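Hypothetical membrane spanning protein (Thermus thermophilus, PDB 2VPZ) probably serves as the quinone-binding membrane subunit of a polysulfide reductase complex, passing electrons from quinol towards polysulfide reduction. Local coordinates at residues C[59-62]-C[63-66]; C[68-72]-C[73-77]. One frame throughout, in Å; residues are numbered along the deposited sequence.

Contact 1 of 2, residues C[59-62]-C[63-66]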
# COMPACT_ATOMS: atom_id res chain seq x y z
N LEU C 59 -42.59 -22.39 23.26
CA LEU C 59 -41.34 -22.87 23.86
C LEU C 59 -40.12 -22.13 23.23
O LEU C 59 -39.15 -21.84 23.93
CB LEU C 59 -41.17 -24.41 23.71
CG LEU C 59 -39.84 -25.11 24.10
CD1 LEU C 59 -39.48 -24.82 25.57
CD2 LEU C 59 -39.92 -26.64 23.84
N ASP C 60 -40.18 -21.82 21.94
CA ASP C 60 -39.06 -21.11 21.31
C ASP C 60 -39.02 -19.60 21.65
O ASP C 60 -37.94 -19.05 21.86
CB ASP C 60 -38.99 -21.32 19.78
CG ASP C 60 -37.67 -20.78 19.16
OD1 ASP C 60 -36.65 -20.74 19.90
OD2 ASP C 60 -37.66 -20.42 17.96
N LEU C 61 -40.17 -18.93 21.72
CA LEU C 61 -40.15 -17.51 22.12
C LEU C 61 -39.74 -17.43 23.63
O LEU C 61 -39.02 -16.51 24.04
CB LEU C 61 -41.51 -16.81 21.87
CG LEU C 61 -42.02 -16.62 20.43
CD1 LEU C 61 -43.44 -16.00 20.42
CD2 LEU C 61 -41.04 -15.75 19.62
N PHE C 62 -40.17 -18.39 24.46
CA PHE C 62 -39.78 -18.39 25.88
C PHE C 62 -38.26 -18.55 26.06
O PHE C 62 -37.65 -17.83 26.85
CB PHE C 62 -40.54 -19.47 26.72
CG PHE C 62 -40.07 -19.59 28.17
CD1 PHE C 62 -40.51 -18.70 29.16
CD2 PHE C 62 -39.16 -20.59 28.53
CE1 PHE C 62 -40.04 -18.80 30.50
CE2 PHE C 62 -38.68 -20.71 29.85
CZ PHE C 62 -39.12 -19.81 30.84
N ILE C 63 -37.59 -19.45 25.34
CA ILE C 63 -36.14 -19.51 25.52
C ILE C 63 -35.33 -18.40 24.74
O ILE C 63 -34.16 -18.19 25.03
CB ILE C 63 -35.53 -21.02 25.35
CG1 ILE C 63 -34.83 -21.20 24.01
CG2 ILE C 63 -36.65 -22.05 25.58
CD1 ILE C 63 -33.66 -22.23 24.04
N LEU C 64 -35.96 -17.70 23.79
CA LEU C 64 -35.32 -16.54 23.08
C LEU C 64 -35.28 -15.36 24.08
O LEU C 64 -34.36 -14.52 24.07
CB LEU C 64 -36.12 -16.07 21.82
CG LEU C 64 -35.68 -16.55 20.42
CD1 LEU C 64 -36.80 -16.41 19.37
CD2 LEU C 64 -34.42 -15.79 19.96
N TRP C 65 -36.28 -15.31 24.94
CA TRP C 65 -36.42 -14.28 25.96
C TRP C 65 -35.65 -14.63 27.28
O TRP C 65 -34.99 -13.76 27.87
CB TRP C 65 -37.91 -13.99 26.24
CG TRP C 65 -38.13 -13.17 27.48
CD1 TRP C 65 -38.12 -11.81 27.60
CD2 TRP C 65 -38.30 -13.69 28.81
NE1 TRP C 65 -38.26 -11.45 28.93
CE2 TRP C 65 -38.37 -12.58 29.69
CE3 TRP C 65 -38.38 -14.99 29.35
CZ2 TRP C 65 -38.53 -12.73 31.10
CZ3 TRP C 65 -38.54 -15.15 30.75
CH2 TRP C 65 -38.62 -14.02 31.60
N ALA C 66 -35.71 -15.89 27.72
CA ALA C 66 -35.03 -16.35 28.93
C ALA C 66 -33.50 -16.41 28.81
O ALA C 66 -32.78 -16.61 29.80
CB ALA C 66 -35.56 -17.75 29.37

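Contact 2 of 2, residues C[68-72]-C[73-77]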
# COMPACT_ATOMS: atom_id res chain seq x y z
N SER C 68 -31.90 -13.92 26.82
CA SER C 68 -31.50 -12.56 26.46
C SER C 68 -30.94 -11.74 27.61
O SER C 68 -31.54 -11.66 28.70
CB SER C 68 -32.67 -11.79 25.80
OG SER C 68 -32.40 -10.40 25.71
N PRO C 69 -29.73 -11.16 27.42
CA PRO C 69 -29.11 -10.33 28.48
C PRO C 69 -30.06 -9.15 28.86
O PRO C 69 -29.95 -8.56 29.93
CB PRO C 69 -27.80 -9.83 27.86
CG PRO C 69 -27.45 -10.88 26.80
CD PRO C 69 -28.78 -11.46 26.34
N ALA C 70 -30.99 -8.82 27.97
CA ALA C 70 -31.95 -7.74 28.21
C ALA C 70 -33.35 -8.30 28.55
O ALA C 70 -34.38 -7.66 28.31
CB ALA C 70 -32.01 -6.79 26.98
N ARG C 71 -33.36 -9.50 29.14
CA ARG C 71 -34.59 -10.18 29.53
C ARG C 71 -35.44 -9.38 30.56
O ARG C 71 -36.67 -9.44 30.51
CB ARG C 71 -34.28 -11.60 30.08
CG ARG C 71 -34.33 -11.72 31.60
CD ARG C 71 -33.32 -12.75 32.09
NE ARG C 71 -31.97 -12.52 31.58
CZ ARG C 71 -31.13 -13.47 31.18
NH1 ARG C 71 -31.51 -14.73 31.22
NH2 ARG C 71 -29.91 -13.17 30.72
N PHE C 72 -34.81 -8.63 31.47
CA PHE C 72 -35.56 -7.83 32.45
C PHE C 72 -35.61 -6.31 32.14
O PHE C 72 -36.20 -5.54 32.89
CB PHE C 72 -35.07 -8.11 33.90
CG PHE C 72 -35.31 -9.54 34.40
CD1 PHE C 72 -34.29 -10.25 35.05
CD2 PHE C 72 -36.53 -10.19 34.17
CE1 PHE C 72 -34.48 -11.58 35.47
CE2 PHE C 72 -36.75 -11.53 34.59
CZ PHE C 72 -35.71 -12.22 35.24
N ARG C 73 -35.01 -5.89 31.03
CA ARG C 73 -35.05 -4.49 30.61
C ARG C 73 -36.30 -4.20 29.75
O ARG C 73 -36.62 -3.03 29.47
CB ARG C 73 -33.76 -4.14 29.85
CG ARG C 73 -32.56 -4.23 30.76
CD ARG C 73 -31.57 -3.12 30.40
NE ARG C 73 -31.16 -3.26 29.00
CZ ARG C 73 -31.27 -2.33 28.04
NH1 ARG C 73 -31.78 -1.14 28.29
NH2 ARG C 73 -30.88 -2.63 26.80
N PHE C 74 -36.99 -5.26 29.38
CA PHE C 74 -38.20 -5.25 28.56
C PHE C 74 -38.15 -4.30 27.37
O PHE C 74 -38.86 -3.29 27.32
CB PHE C 74 -39.43 -5.00 29.45
CG PHE C 74 -39.58 -5.99 30.60
CD1 PHE C 74 -39.72 -5.54 31.91
CD2 PHE C 74 -39.52 -7.36 30.34
CE1 PHE C 74 -39.81 -6.46 32.99
CE2 PHE C 74 -39.60 -8.30 31.39
CZ PHE C 74 -39.74 -7.84 32.73
N THR C 75 -37.27 -4.62 26.43
CA THR C 75 -37.07 -3.87 25.21
C THR C 75 -37.55 -4.64 23.93
O THR C 75 -37.61 -4.07 22.85
CB THR C 75 -35.55 -3.40 25.07
OG1 THR C 75 -34.70 -4.28 25.80
CG2 THR C 75 -35.36 -1.95 25.60
N HIS C 76 -37.93 -5.92 24.04
CA HIS C 76 -38.40 -6.68 22.88
C HIS C 76 -39.65 -6.08 22.24
O HIS C 76 -40.05 -6.43 21.12
CB HIS C 76 -38.61 -8.16 23.22
CG HIS C 76 -37.38 -8.89 23.60
ND1 HIS C 76 -36.68 -8.62 24.73
CD2 HIS C 76 -36.74 -9.91 23.01
CE1 HIS C 76 -35.65 -9.43 24.83
NE2 HIS C 76 -35.66 -10.23 23.78
N ILE C 77 -40.30 -5.20 22.97
CA ILE C 77 -41.47 -4.57 22.41
C ILE C 77 -41.08 -3.83 21.09
O ILE C 77 -41.90 -3.78 20.16
CB ILE C 77 -42.19 -3.61 23.44
CG1 ILE C 77 -43.47 -3.06 22.82
CG2 ILE C 77 -41.24 -2.48 23.89
CD1 ILE C 77 -44.26 -2.10 23.73

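Contact 1 of 2, residues C[59-62]-C[63-66]
F62 and W65 both hold CG anti to the backbone N (chi1 174° and 167°), which turns their rings along the same flank of the helix until F62 CE1 lies 4.0 Å from W65 CZ3. The two six-membered rings meet obliquely, centroids 6.0 Å apart and planes inclined at 44°. A66, one turn beyond F62, sets its methyl over one face of the F62 ring, displaced toward the rim, with A66 CB 4.3 Å from F62 CE2. I63 adds its CG2 branch beside CD2 of the same ring, the two side chains crossing at about a right angle, and L59 CD1 reaches that CG2 from the preceding turn at 4.0 Å. Beneath these groups the backbone bonds of this end of the helix run from I63 N to L59 O, L64 N to D60 O, W65 N to L61 O and A66 N to F62 O, this last at 2.9 Å. F62 O also lies in the plane of the W65 ring, at its edge. W65 NE1, the indole N-H, makes a weak hydrogen bond to R71 O in the following loop. On another flank, D60 and L64 pack on H21 of helix 16-41, a residue that binds ubiquinone-1. The chemistry is thus divided: an apolar, aromatic strip lies on the surface, consistent with a predicted transmembrane helix, while the buried carboxylate of D60 and the side chain of L64 adjoin the quinone site.

Contact 2 of 2, residues C[68-72]-C[73-77]
S68 meets H76 across the loop, its OG 3.5 Å from H76 CE1 at the edge of the imidazole, near the ring plane. Chi1 of S68 (167°) carries OG away from its own N and forward, where it accepts the N-H of A70 at 3.1 Å from A70 N to S68 OG; it is also hydrogen-bonded to the backbone of another protein chain. Replacing this serine by alanine removes the hydroxyl, which would probably leave the A70 N-H and that neighbouring backbone without their shared partner, and the H76 edge without the hydroxyl beside it. P69 occupies the second position of the turn and packs on an apolar side chain of the other protein. The A70 methyl faces T75 OG1, 3.9 Å from A70 CB, and also comes near the R73 guanidinium, oblique to it, while A70 O accepts a weak bond from R73 N at 3.3 Å. The polar ends of R73 and T75 both hydrogen-bond to backbone of the other chain. R71 closes the turn with its N on S68 O, and its own O lies 3.3 Å from F74 CE2, oblique to that ring. R71 CG sits 3.5 Å above the centre of the F72 ring, covering one face. F72 in turn presents CA to the F74 ring, 4.3 Å from the centroid and 15° off the normal, a CH-pi contact over the face; F74 CZ comes to the edge of the F72 ring. An ST turn at S68 and a type I beta turn from S68 to R71 thus share their opening residue, in an irregular loop between helices 46-65 and 88-107 that forms part of a subunit interface.

From the N terminus, the chain passes through helix 16-41 and enters helix 46-65, whose C-terminal part makes contact 1. Contact 2 follows in the loop leading on to helix 88-107; the two are in series, neither nested nor crossed, and each joins neighbouring residues without closing a long loop. Their centres are 12 Å apart, yet they touch: W65 CZ2 lies 4.1 Å from F72 CE2, and R71 NH1 is 2.7 Å from A66 O. The loop therefore folds back against the helix it leaves. Residues 59-66 pack on helix 16-41 near the quinone-binding residues, whereas residues 68-77 meet the chain of another protein.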